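Local coordinates for protein ornithine carbamoyltransferase, mitochondrial (Coccidioides immitis, PDB 3SDS) that catalyses the transfer of the carbamoyl group from carbamoyl phosphate to L-ornithine, giving L-citrulline and phosphate in the arginine biosynthesis pathway, at residues L27-D31 / D203-A207; L32-F37 / A207-M211; A44-K48 / L164-E168; V213-T219 / G244-T250; D260-T266 / N301-C307. All coordinates share one frame; numbering follows the deposited sequence.

Overall arrangement
The five contacts run from the interface between the two domains of a transcarbamylase out to both edges of its second sheet. Interactions 1 and 2, with centres 8 Å apart, share Ala-207 and set the chain before and at the start of helix 34-51 against helix 199-210. Interaction 3, between those segments in sequence, follows helix 34-51 to its crossing with helix 156-169. Interactions 4 and 5 come later, centres 14 Å apart; each pairs an outermost strand of one five-stranded parallel sheet with its neighbour (246-249 with 214-218, 303-306 with 261-264). Ile-166 packs on Met-305, linking interactions 3 and 5, so helix 156-169 also reaches the sheet that carries the probable ornithine site.

Interaction 1. Residues L27-D31 / D203-A207; sequences LSIAD and DLAIA
Ser-28 turns its hydroxyl anti to the backbone N (chi1 169°), which brings OG to Asp-203 OD1, and Ile-29 holds CG1 beside its own backbone N, laying it alongside the same carboxylate. Ser-28 OG donates to Asp-203 OD1 at 3.1 Å, on the syn side and moderately out of the carboxylate plane. The amide N of Ile-29 reaches the same OD1 at 2.9 Å from above that plane, 37° out of it. The hydroxyl works in both directions, because Ser-28 OG also accepts from Ala-30 N at 3.0 Å, closing an ST turn at the start of the short 3-10 segment 29-31.

Beside this polar grip the contact is apolar. Ile-29 and Ile-206 pass alongside, running in opposite senses, with Ile-29 CB 4.1 Å from Ile-206 CG2, while Ile-29 CG2 lies 4.2 Å from Ala-207 CB. Phe-37 and Ala-159 lie against Ile-29, so the loop side chain is wedged among three helices.

Asp-203 has a second use: its OD2 accepts from the backbone N of His-155, a residue that by similarity binds carbamoyl phosphate. One buried carboxylate on helix 199-210 therefore ties together the N-terminal loop and the backbone at His-155, and the three N-H and O-H donors around it would be expected to stabilise its ionised form.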
# COMPACT_ATOMS: atom_id res chain seq x y z
N LEU A 27 4.76 22.69 -10.45
CA LEU A 27 3.99 23.27 -9.32
C LEU A 27 2.66 23.95 -9.73
O LEU A 27 1.73 24.05 -8.90
CB LEU A 27 4.85 24.24 -8.49
CG LEU A 27 6.23 23.79 -7.97
CD1 LEU A 27 6.79 24.80 -7.00
CD2 LEU A 27 6.19 22.40 -7.30
N SER A 28 2.60 24.39 -10.99
CA SER A 28 1.51 25.20 -11.55
C SER A 28 1.62 25.25 -13.07
O SER A 28 2.72 25.17 -13.61
CB SER A 28 1.58 26.64 -11.01
OG SER A 28 0.71 27.51 -11.71
N ILE A 29 0.50 25.44 -13.76
CA ILE A 29 0.51 25.71 -15.20
C ILE A 29 1.36 26.94 -15.56
O ILE A 29 1.84 27.08 -16.69
CB ILE A 29 -0.91 25.91 -15.77
CG1 ILE A 29 -1.88 24.81 -15.31
CG2 ILE A 29 -0.87 25.99 -17.29
CD1 ILE A 29 -1.45 23.38 -15.65
N ALA A 30 1.54 27.84 -14.59
CA ALA A 30 2.41 28.99 -14.79
C ALA A 30 3.85 28.63 -15.21
O ALA A 30 4.56 29.47 -15.78
CB ALA A 30 2.42 29.85 -13.55
N ASP A 31 4.28 27.38 -14.96
CA ASP A 31 5.63 26.93 -15.32
C ASP A 31 5.71 26.39 -16.76
O ASP A 31 6.79 25.98 -17.19
CB ASP A 31 6.12 25.81 -14.40
CG ASP A 31 6.02 26.14 -12.91
OD1 ASP A 31 5.67 25.19 -12.17
OD2 ASP A 31 6.30 27.29 -12.47
N ASP A 203 -5.66 27.67 -11.87
CA ASP A 203 -4.87 27.00 -12.92
C ASP A 203 -5.61 26.86 -14.24
O ASP A 203 -5.00 27.03 -15.32
CB ASP A 203 -4.37 25.63 -12.47
CG ASP A 203 -2.93 25.64 -11.96
OD1 ASP A 203 -2.03 26.25 -12.58
OD2 ASP A 203 -2.70 24.98 -10.93
N LEU A 204 -6.91 26.57 -14.17
CA LEU A 204 -7.76 26.51 -15.36
C LEU A 204 -7.68 27.85 -16.13
O LEU A 204 -7.42 27.87 -17.35
CB LEU A 204 -9.20 26.17 -14.97
CG LEU A 204 -10.36 26.14 -15.98
CD1 LEU A 204 -10.05 25.24 -17.17
CD2 LEU A 204 -11.66 25.67 -15.31
N ALA A 205 -7.88 28.95 -15.39
CA ALA A 205 -7.73 30.32 -15.94
C ALA A 205 -6.39 30.54 -16.66
O ALA A 205 -6.38 31.06 -17.78
CB ALA A 205 -7.93 31.38 -14.85
N ILE A 206 -5.28 30.17 -16.02
CA ILE A 206 -3.93 30.33 -16.60
C ILE A 206 -3.77 29.51 -17.90
O ILE A 206 -3.15 29.96 -18.87
CB ILE A 206 -2.80 29.97 -15.55
CG1 ILE A 206 -2.81 30.94 -14.36
CG2 ILE A 206 -1.41 29.95 -16.20
CD1 ILE A 206 -1.88 30.55 -13.21
N ALA A 207 -4.33 28.30 -17.91
CA ALA A 207 -4.33 27.43 -19.08
C ALA A 207 -5.16 28.04 -20.22
O ALA A 207 -4.64 28.27 -21.32
CB ALA A 207 -4.83 26.05 -18.71

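Interaction 2. Residues L32-F37 / A207-M211; sequences LTPTEF and AATKM
The ring of Phe-37 meets helix 199-210 and the turn after it: Met-211 SD lies at the edge near the ring plane, 5.4 Å from the centroid, a Met-aromatic contact, and Ala-207 CB approaches obliquely, 3.8 Å from Phe-37 CZ. Leu-32 CD1 also sits in plane at the ring edge, from within the same segment. With CG anti to the backbone N (chi1 -176°), Phe-37 projects from the first turn of its helix toward Ala-207. Ile-160 and Ile-29 add further apolar contacts to the ring.

Met-211 is folded back at chi2 and chi3, which carries its CE up to Pro-34, 3.6 Å from Pro-34 O. The proline ring crosses the Lys-210 side chain at about a right angle, with Pro-34 CB 4.2 Å from Lys-210 CB. Beyond that crossing the lysine runs on, bends at its last torsion (chi4 -81°), and gives Lys-210 NZ to Leu-32 O at 2.7 Å, nearly in line with the carbonyl. A buried ammonium group is thus met by a backbone oxygen just ahead of the helix.

The helix start itself is closed by a capping box: Glu-36 N donates to Thr-33 OG1 at 3.1 Å, and Thr-33 N to Glu-36 OE1 at 3.0 Å, while Glu-36 OE2 forms a salt bridge with Arg-24. A capped helix N-terminus laid against the C-terminal end of helix 199-210 joins the carbamoyl phosphate domain to the ornithine domain.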
# COMPACT_ATOMS: atom_id res chain seq x y z
N LEU A 32 4.60 26.37 -17.49
CA LEU A 32 4.59 25.73 -18.81
C LEU A 32 4.39 26.75 -19.90
O LEU A 32 3.57 27.65 -19.75
CB LEU A 32 3.48 24.67 -18.93
CG LEU A 32 3.53 23.48 -17.97
CD1 LEU A 32 2.30 22.52 -18.10
CD2 LEU A 32 4.79 22.75 -18.24
N THR A 33 5.12 26.60 -21.00
CA THR A 33 4.87 27.44 -22.18
C THR A 33 3.56 26.97 -22.78
O THR A 33 3.10 25.87 -22.48
CB THR A 33 5.97 27.30 -23.26
OG1 THR A 33 6.08 25.93 -23.65
CG2 THR A 33 7.34 27.82 -22.75
N PRO A 34 2.95 27.80 -23.66
CA PRO A 34 1.76 27.30 -24.37
C PRO A 34 2.05 26.02 -25.20
O PRO A 34 1.21 25.12 -25.18
CB PRO A 34 1.37 28.46 -25.27
CG PRO A 34 1.99 29.66 -24.65
CD PRO A 34 3.26 29.19 -24.02
N THR A 35 3.21 25.93 -25.86
CA THR A 35 3.56 24.69 -26.59
C THR A 35 3.65 23.45 -25.69
O THR A 35 3.06 22.41 -25.98
CB THR A 35 4.89 24.85 -27.35
OG1 THR A 35 4.76 25.93 -28.30
CG2 THR A 35 5.27 23.56 -28.09
N GLU A 36 4.39 23.56 -24.59
CA GLU A 36 4.55 22.48 -23.63
C GLU A 36 3.20 21.99 -23.10
O GLU A 36 3.05 20.79 -22.81
CB GLU A 36 5.44 22.92 -22.45
CG GLU A 36 6.95 22.95 -22.71
CD GLU A 36 7.72 23.65 -21.58
OE1 GLU A 36 7.07 24.38 -20.78
OE2 GLU A 36 8.98 23.47 -21.50
N PHE A 37 2.23 22.89 -22.95
CA PHE A 37 0.93 22.52 -22.39
C PHE A 37 0.07 21.78 -23.41
O PHE A 37 -0.59 20.78 -23.08
CB PHE A 37 0.17 23.74 -21.83
CG PHE A 37 -1.13 23.39 -21.16
CD1 PHE A 37 -1.17 22.96 -19.84
CD2 PHE A 37 -2.33 23.46 -21.86
CE1 PHE A 37 -2.38 22.62 -19.23
CE2 PHE A 37 -3.54 23.13 -21.26
CZ PHE A 37 -3.57 22.71 -19.95
N ALA A 207 -4.33 28.30 -17.91
CA ALA A 207 -4.33 27.43 -19.08
C ALA A 207 -5.16 28.04 -20.22
O ALA A 207 -4.64 28.27 -21.32
CB ALA A 207 -4.83 26.05 -18.71
N ALA A 208 -6.43 28.32 -19.94
CA ALA A 208 -7.31 28.96 -20.92
C ALA A 208 -6.70 30.20 -21.61
O ALA A 208 -6.86 30.40 -22.83
CB ALA A 208 -8.64 29.31 -20.28
N THR A 209 -6.00 31.04 -20.84
CA THR A 209 -5.32 32.21 -21.37
C THR A 209 -4.28 31.81 -22.42
O THR A 209 -4.28 32.35 -23.52
CB THR A 209 -4.65 33.03 -20.27
OG1 THR A 209 -5.65 33.55 -19.39
CG2 THR A 209 -3.90 34.18 -20.85
N LYS A 210 -3.43 30.85 -22.09
CA LYS A 210 -2.42 30.34 -23.04
C LYS A 210 -3.04 29.73 -24.32
O LYS A 210 -2.41 29.76 -25.39
CB LYS A 210 -1.51 29.31 -22.37
CG LYS A 210 -0.68 29.84 -21.19
CD LYS A 210 0.15 28.72 -20.56
CE LYS A 210 0.85 29.18 -19.28
NZ LYS A 210 2.11 29.94 -19.53
N MET A 211 -4.25 29.21 -24.20
CA MET A 211 -4.92 28.52 -25.30
C MET A 211 -5.89 29.40 -26.10
O MET A 211 -6.60 28.91 -26.98
CB MET A 211 -5.65 27.29 -24.79
CG MET A 211 -4.75 26.23 -24.14
SD MET A 211 -3.67 25.35 -25.29
CE MET A 211 -2.18 26.36 -25.17

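Interaction 3. Residues A44-K48 / L164-E168; sequences ASSYK and LTIHE
Ala-44 and Ser-45 on helix 34-51 meet Leu-164 on helix 156-169 where two helices of the transcarbamylase fold cross, their local axes 11.2 Å apart at closest approach and the crossing angle -73°. So steep and wide a crossing confines direct packing to a small patch and leaves the longer side chains to span the rest.

The apolar part belongs to Leu-164, whose two methyls divide the work. Its CG stands anti to the backbone N (chi1 177°), sending the fork across to the other helix: Leu-164 CD2 touches Ala-44 CB at 3.9 Å, and Leu-164 CD1 touches Ser-45 CB at 3.7 Å. Asn-333 of helix 327-347 lies against the same leucine.

Charge completes the contact further along. Lys-48, extended beyond CG, and Glu-168, likewise extended, reach toward each other from opposite directions and form a salt bridge. The ammonium takes the syn lone pair of OE2, the side facing the other oxygen, which places Lys-48 NZ 3.2 Å from Glu-168 OE1 as well. Lys-48 NZ also donates to Asn-333 OD1, so a third helix takes part in the same polar cluster.

Water supplies the last link. One molecule donates to Glu-168 OE2 at 2.6 Å and is hydrogen-bonded to Ser-45 OG at 3.0 Å, while Lys-48 NZ holds that same OE2 at 2.6 Å.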
# COMPACT_ATOMS: atom_id res chain seq x y z
N ALA A 44 -1.66 12.74 -23.72
CA ALA A 44 -2.69 12.06 -22.94
C ALA A 44 -3.80 11.53 -23.85
O ALA A 44 -4.21 10.36 -23.74
CB ALA A 44 -3.26 12.98 -21.85
N SER A 45 -4.25 12.36 -24.78
CA SER A 45 -5.25 11.92 -25.75
C SER A 45 -4.80 10.67 -26.54
O SER A 45 -5.58 9.70 -26.71
CB SER A 45 -5.56 13.04 -26.71
OG SER A 45 -6.53 12.60 -27.62
N SER A 46 -3.55 10.71 -27.03
CA SER A 46 -2.95 9.63 -27.79
C SER A 46 -2.84 8.34 -26.98
O SER A 46 -3.28 7.26 -27.43
CB SER A 46 -1.57 10.07 -28.26
OG SER A 46 -1.00 9.13 -29.15
N TYR A 47 -2.24 8.43 -25.78
CA TYR A 47 -2.03 7.26 -24.92
C TYR A 47 -3.36 6.59 -24.55
O TYR A 47 -3.46 5.34 -24.49
CB TYR A 47 -1.22 7.62 -23.66
CG TYR A 47 0.18 8.18 -23.91
CD1 TYR A 47 0.95 7.77 -25.03
CD2 TYR A 47 0.76 9.09 -23.02
CE1 TYR A 47 2.24 8.29 -25.26
CE2 TYR A 47 2.05 9.61 -23.25
CZ TYR A 47 2.78 9.20 -24.36
OH TYR A 47 4.05 9.71 -24.58
N LYS A 48 -4.38 7.43 -24.33
CA LYS A 48 -5.76 7.01 -24.01
C LYS A 48 -6.38 6.16 -25.12
O LYS A 48 -6.97 5.10 -24.87
CB LYS A 48 -6.63 8.25 -23.73
CG LYS A 48 -8.14 8.01 -23.70
CD LYS A 48 -8.91 9.17 -23.10
CE LYS A 48 -10.40 8.83 -23.02
NZ LYS A 48 -11.24 10.06 -22.74
N LEU A 164 -8.03 18.20 -21.73
CA LEU A 164 -8.19 16.95 -22.48
C LEU A 164 -9.66 16.73 -22.80
O LEU A 164 -10.00 16.33 -23.91
CB LEU A 164 -7.69 15.74 -21.68
CG LEU A 164 -7.86 14.34 -22.31
CD1 LEU A 164 -7.36 14.28 -23.78
CD2 LEU A 164 -7.18 13.27 -21.50
N THR A 165 -10.52 16.99 -21.81
CA THR A 165 -11.93 16.71 -21.93
C THR A 165 -12.52 17.66 -22.95
O THR A 165 -13.26 17.23 -23.84
CB THR A 165 -12.65 16.88 -20.58
OG1 THR A 165 -11.90 16.23 -19.55
CG2 THR A 165 -14.03 16.29 -20.64
N ILE A 166 -12.19 18.95 -22.83
CA ILE A 166 -12.71 19.99 -23.72
C ILE A 166 -12.30 19.67 -25.17
O ILE A 166 -13.14 19.66 -26.06
CB ILE A 166 -12.30 21.44 -23.24
CG1 ILE A 166 -12.92 21.76 -21.87
CG2 ILE A 166 -12.66 22.54 -24.28
CD1 ILE A 166 -12.26 22.91 -21.11
N HIS A 167 -11.01 19.36 -25.36
CA HIS A 167 -10.44 18.98 -26.66
C HIS A 167 -11.13 17.79 -27.36
O HIS A 167 -11.20 17.76 -28.59
CB HIS A 167 -8.92 18.71 -26.50
CG HIS A 167 -8.26 18.16 -27.73
ND1 HIS A 167 -7.87 16.83 -27.84
CD2 HIS A 167 -7.89 18.75 -28.89
CE1 HIS A 167 -7.30 16.64 -29.02
NE2 HIS A 167 -7.30 17.78 -29.67
N GLU A 168 -11.61 16.81 -26.60
CA GLU A 168 -12.35 15.66 -27.15
C GLU A 168 -13.77 16.02 -27.59
O GLU A 168 -14.28 15.54 -28.61
CB GLU A 168 -12.47 14.56 -26.10
CG GLU A 168 -11.31 13.62 -25.95
CD GLU A 168 -11.56 12.59 -24.84
OE1 GLU A 168 -12.39 12.84 -23.92
OE2 GLU A 168 -10.91 11.52 -24.89
O HOH W 1 -8.93 11.14 -26.57

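Interaction 4. Residues V213-T219 / G244-T250; sequences VNVAVAT and GNLTQTT
Asn-214 lies alongside Asn-245, both side chains pointing the same way with their amide planes only 10° apart. Its carboxamide oxygen is put to use: Asn-214 OD1 accepts from Asn-245 N at 3.0 Å, in the carbonyl plane and on a lone pair, with an N-H...O angle of 165°. With CG beside the backbone N (chi1 -60°), Asn-214 brings its end to the neighbouring strand, and its carboxamide continues the hydrogen bonding one step before the regular pairing begins.

From there the two backbones run parallel. Val-215 and Val-217 each use both N-H and C=O toward the partner strand: Val-215 N to Asn-245 O at 3.0 Å, Thr-247 N to Val-215 O, Val-217 N to Thr-247 O at 2.7 Å, and Thr-249 N to Val-217 O at 2.9 Å. The last bond, Thr-219 N to Thr-249 O, carries the pairing past the strand end.

Across one face Ala-216 CB meets Thr-247 CB at 3.9 Å, and Ala-218 CB lies beside Thr-249 CG2; the hydroxyl of Thr-249 turns instead to the backbone N of Val-251. On the other face Leu-246 CD1 packs 4.3 Å from both Val-215 CB and Val-217 CG2; the two valines also touch helix 199-210, at Ala-208 and Leu-201.

Strand 214-218, helix 227-237 and strand 246-249 make a beta-alpha-beta crossover, with 246-249 at the edge of the five-stranded Rossmann-like sheet of the ornithine-binding domain.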
# COMPACT_ATOMS: atom_id res chain seq x y z
N VAL A 213 -8.56 30.87 -25.00
CA VAL A 213 -9.94 30.63 -24.55
C VAL A 213 -10.43 31.69 -23.54
O VAL A 213 -9.74 31.96 -22.55
CB VAL A 213 -10.09 29.22 -23.93
CG1 VAL A 213 -11.56 28.89 -23.66
CG2 VAL A 213 -9.47 28.18 -24.85
N ASN A 214 -11.61 32.27 -23.79
CA ASN A 214 -12.20 33.29 -22.89
C ASN A 214 -12.86 32.73 -21.62
O ASN A 214 -13.60 31.75 -21.68
CB ASN A 214 -13.20 34.17 -23.65
CG ASN A 214 -12.55 34.92 -24.83
OD1 ASN A 214 -11.44 35.46 -24.71
ND2 ASN A 214 -13.26 34.96 -25.97
N VAL A 215 -12.56 33.34 -20.47
CA VAL A 215 -13.08 32.87 -19.18
C VAL A 215 -13.82 33.99 -18.50
O VAL A 215 -13.32 35.13 -18.49
CB VAL A 215 -11.94 32.43 -18.23
CG1 VAL A 215 -12.51 32.00 -16.87
CG2 VAL A 215 -11.13 31.30 -18.83
N ALA A 216 -14.98 33.69 -17.91
CA ALA A 216 -15.75 34.70 -17.13
C ALA A 216 -16.12 34.16 -15.75
O ALA A 216 -16.59 33.03 -15.64
CB ALA A 216 -16.99 35.13 -17.88
N VAL A 217 -15.91 34.95 -14.71
CA VAL A 217 -15.99 34.41 -13.34
C VAL A 217 -17.01 35.11 -12.44
O VAL A 217 -16.85 36.30 -12.11
CB VAL A 217 -14.59 34.42 -12.64
CG1 VAL A 217 -14.69 33.91 -11.19
CG2 VAL A 217 -13.57 33.58 -13.41
N ALA A 218 -18.04 34.38 -12.04
CA ALA A 218 -19.04 34.93 -11.13
C ALA A 218 -18.83 34.40 -9.72
O ALA A 218 -18.77 33.17 -9.51
CB ALA A 218 -20.46 34.63 -11.62
N THR A 219 -18.65 35.32 -8.77
CA THR A 219 -18.46 35.01 -7.35
C THR A 219 -19.17 36.05 -6.49
O THR A 219 -19.34 37.20 -6.91
CB THR A 219 -16.96 35.00 -6.90
OG1 THR A 219 -16.46 36.34 -6.81
CG2 THR A 219 -16.06 34.15 -7.81
N GLY A 244 -6.46 34.40 -24.20
CA GLY A 244 -7.81 34.38 -23.61
C GLY A 244 -8.10 35.53 -22.64
O GLY A 244 -7.26 35.87 -21.78
N ASN A 245 -9.30 36.11 -22.74
CA ASN A 245 -9.66 37.29 -21.95
C ASN A 245 -10.34 36.97 -20.62
O ASN A 245 -11.09 36.01 -20.53
CB ASN A 245 -10.55 38.19 -22.78
CG ASN A 245 -9.85 38.71 -24.02
OD1 ASN A 245 -8.73 39.23 -23.93
ND2 ASN A 245 -10.49 38.57 -25.18
N LEU A 246 -10.07 37.78 -19.59
CA LEU A 246 -10.70 37.61 -18.27
C LEU A 246 -11.83 38.59 -17.92
O LEU A 246 -11.68 39.81 -18.07
CB LEU A 246 -9.66 37.63 -17.15
CG LEU A 246 -10.19 37.22 -15.78
CD1 LEU A 246 -10.72 35.78 -15.81
CD2 LEU A 246 -9.13 37.37 -14.72
N THR A 247 -12.94 38.04 -17.42
CA THR A 247 -14.11 38.82 -17.00
C THR A 247 -14.48 38.48 -15.55
O THR A 247 -14.58 37.29 -15.19
CB THR A 247 -15.29 38.59 -17.97
OG1 THR A 247 -15.04 39.34 -19.16
CG2 THR A 247 -16.65 39.02 -17.38
N GLN A 248 -14.67 39.52 -14.73
CA GLN A 248 -15.00 39.39 -13.31
C GLN A 248 -16.37 39.98 -12.97
O GLN A 248 -16.62 41.17 -13.23
CB GLN A 248 -13.94 40.08 -12.47
CG GLN A 248 -12.53 39.57 -12.68
CD GLN A 248 -11.71 39.65 -11.41
OE1 GLN A 248 -11.94 38.89 -10.46
NE2 GLN A 248 -10.75 40.56 -11.37
N THR A 249 -17.27 39.18 -12.38
CA THR A 249 -18.64 39.65 -12.08
C THR A 249 -19.17 39.16 -10.72
O THR A 249 -18.63 38.22 -10.14
CB THR A 249 -19.64 39.32 -13.26
OG1 THR A 249 -20.98 39.71 -12.93
CG2 THR A 249 -19.64 37.86 -13.58
N THR A 250 -20.22 39.81 -10.22
CA THR A 250 -20.92 39.42 -8.99
C THR A 250 -22.27 38.76 -9.32
O THR A 250 -22.87 38.07 -8.48
CB THR A 250 -21.10 40.66 -8.06
OG1 THR A 250 -19.87 40.90 -7.38
CG2 THR A 250 -22.23 40.48 -7.01

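Interaction 5. Residues D260-T266 / N301-C307; sequences DVIVTDT and NWKFMHC
Ile-262 lays its CD1 over one face of the Trp-302 indole, 4.0 Å from the centroid of the six-membered ring: a CH-pi contact. Trp-302 holds CG between its backbone N and carbonyl carbon (chi1 65°), turning the indole back over the isoleucine. Along the same face of the sheet Thr-264 CG2 approaches the edge of the Phe-304 ring, 3.9 Å from CE1, and also touches His-306 CD2. The opposite face carries Val-261 CG1 against Met-305 SD at 3.9 Å, and Ile-166 of helix 156-169 also packs on the sulfur.

These side chains belong to, or just precede, two parallel strands at one border of the five-stranded sheet of the ornithine-binding domain, paired through Ile-262 N to Lys-303 O (2.9 Å) and Met-305 N to Ile-262 O (3.0 Å).

At their C-terminal ends the strands lead to the probable active site. The His-306 ring has Asp-265 CA over one face, while its NE2 is hydrogen-bonded to Glu-314 and its ND1 to Leu-308 N, fixing the ring's rotation. By similarity Asp-265 binds ornithine and Cys-307 is the proton acceptor; Asp-265 OD1 lies 4.4 Å from Cys-307 SG, and Asp-265 OD2 is hydrogen-bonded to Asn-198.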
# COMPACT_ATOMS: atom_id res chain seq x y z
N ASP A 260 -19.81 28.45 -23.67
CA ASP A 260 -19.80 27.14 -24.32
C ASP A 260 -19.83 26.05 -23.28
O ASP A 260 -20.39 24.96 -23.51
CB ASP A 260 -18.58 26.99 -25.22
CG ASP A 260 -18.61 27.93 -26.40
OD1 ASP A 260 -19.48 27.75 -27.30
OD2 ASP A 260 -17.77 28.86 -26.41
N VAL A 261 -19.24 26.35 -22.12
CA VAL A 261 -19.14 25.42 -21.00
C VAL A 261 -19.48 26.15 -19.72
O VAL A 261 -19.11 27.32 -19.56
CB VAL A 261 -17.70 24.87 -20.87
CG1 VAL A 261 -17.58 23.96 -19.66
CG2 VAL A 261 -17.28 24.17 -22.15
N ILE A 262 -20.17 25.47 -18.81
CA ILE A 262 -20.37 26.00 -17.46
C ILE A 262 -19.72 25.09 -16.39
O ILE A 262 -19.95 23.88 -16.36
CB ILE A 262 -21.85 26.32 -17.15
CG1 ILE A 262 -22.38 27.38 -18.12
CG2 ILE A 262 -22.00 26.82 -15.72
CD1 ILE A 262 -23.90 27.58 -18.09
N VAL A 263 -18.90 25.71 -15.54
CA VAL A 263 -18.17 24.99 -14.48
C VAL A 263 -18.52 25.51 -13.08
O VAL A 263 -18.67 26.72 -12.87
CB VAL A 263 -16.63 25.11 -14.63
CG1 VAL A 263 -15.97 23.90 -14.06
CG2 VAL A 263 -16.23 25.26 -16.04
N THR A 264 -18.64 24.59 -12.14
CA THR A 264 -18.67 24.92 -10.72
C THR A 264 -17.79 23.97 -9.87
O THR A 264 -17.08 23.12 -10.41
CB THR A 264 -20.13 25.03 -10.20
OG1 THR A 264 -20.15 25.64 -8.90
CG2 THR A 264 -20.84 23.65 -10.17
N ASP A 265 -17.86 24.12 -8.55
CA ASP A 265 -17.07 23.37 -7.59
C ASP A 265 -17.75 23.44 -6.22
O ASP A 265 -18.45 24.41 -5.92
CB ASP A 265 -15.68 24.00 -7.48
CG ASP A 265 -14.68 23.12 -6.72
OD1 ASP A 265 -15.09 22.09 -6.13
OD2 ASP A 265 -13.47 23.46 -6.73
N THR A 266 -17.53 22.42 -5.39
CA THR A 266 -17.85 22.46 -3.95
C THR A 266 -17.58 23.83 -3.32
O THR A 266 -16.55 24.46 -3.62
CB THR A 266 -17.06 21.34 -3.19
OG1 THR A 266 -17.94 20.25 -2.88
CG2 THR A 266 -16.44 21.84 -1.88
N ASN A 301 -26.27 24.47 -26.89
CA ASN A 301 -25.67 23.18 -26.53
C ASN A 301 -24.57 23.26 -25.47
O ASN A 301 -23.58 22.55 -25.55
CB ASN A 301 -25.16 22.45 -27.79
CG ASN A 301 -24.05 23.20 -28.50
OD1 ASN A 301 -24.09 24.43 -28.63
ND2 ASN A 301 -23.05 22.46 -28.98
N TRP A 302 -24.76 24.11 -24.46
CA TRP A 302 -23.75 24.28 -23.41
C TRP A 302 -23.53 22.98 -22.63
O TRP A 302 -24.47 22.20 -22.42
CB TRP A 302 -24.11 25.43 -22.47
CG TRP A 302 -25.36 25.21 -21.66
CD1 TRP A 302 -26.64 25.44 -22.06
CD2 TRP A 302 -25.44 24.69 -20.33
NE1 TRP A 302 -27.52 25.11 -21.07
CE2 TRP A 302 -26.82 24.64 -19.99
CE3 TRP A 302 -24.50 24.26 -19.39
CZ2 TRP A 302 -27.27 24.18 -18.75
CZ3 TRP A 302 -24.94 23.81 -18.15
CH2 TRP A 302 -26.32 23.77 -17.84
N LYS A 303 -22.29 22.76 -22.20
CA LYS A 303 -21.89 21.53 -21.52
C LYS A 303 -21.53 21.82 -20.07
O LYS A 303 -21.16 22.94 -19.73
CB LYS A 303 -20.70 20.91 -22.26
CG LYS A 303 -20.90 20.59 -23.75
CD LYS A 303 -21.79 19.37 -23.92
CE LYS A 303 -21.58 18.66 -25.25
NZ LYS A 303 -22.63 18.96 -26.27
N PHE A 304 -21.60 20.81 -19.21
CA PHE A 304 -21.34 21.00 -17.79
C PHE A 304 -20.12 20.23 -17.27
O PHE A 304 -19.89 19.07 -17.66
CB PHE A 304 -22.59 20.64 -16.97
CG PHE A 304 -22.38 20.73 -15.49
CD1 PHE A 304 -22.31 21.98 -14.86
CD2 PHE A 304 -22.23 19.58 -14.72
CE1 PHE A 304 -22.11 22.06 -13.49
CE2 PHE A 304 -22.03 19.66 -13.35
CZ PHE A 304 -21.96 20.90 -12.73
N MET A 305 -19.36 20.89 -16.39
CA MET A 305 -18.12 20.35 -15.78
C MET A 305 -17.99 20.69 -14.28
O MET A 305 -18.26 21.82 -13.86
CB MET A 305 -16.90 20.86 -16.55
CG MET A 305 -16.76 20.27 -17.95
SD MET A 305 -15.34 20.90 -18.88
CE MET A 305 -14.01 20.21 -17.89
N HIS A 306 -17.55 19.71 -13.50
CA HIS A 306 -17.36 19.78 -12.04
C HIS A 306 -16.29 18.71 -11.74
O HIS A 306 -16.36 17.60 -12.23
CB HIS A 306 -18.69 19.43 -11.37
CG HIS A 306 -18.73 19.62 -9.88
ND1 HIS A 306 -17.70 19.25 -9.04
CD2 HIS A 306 -19.72 20.08 -9.07
CE1 HIS A 306 -18.04 19.51 -7.78
NE2 HIS A 306 -19.26 20.01 -7.78
N CYS A 307 -15.28 19.03 -10.94
CA CYS A 307 -14.17 18.08 -10.76
C CYS A 307 -14.34 17.01 -9.67
O CYS A 307 -13.41 16.23 -9.43
CB CYS A 307 -12.86 18.82 -10.54
SG CYS A 307 -12.80 19.66 -8.96
O HOH W 2 -21.07 25.57 -28.42
O HOH W 3 -14.36 21.76 -11.30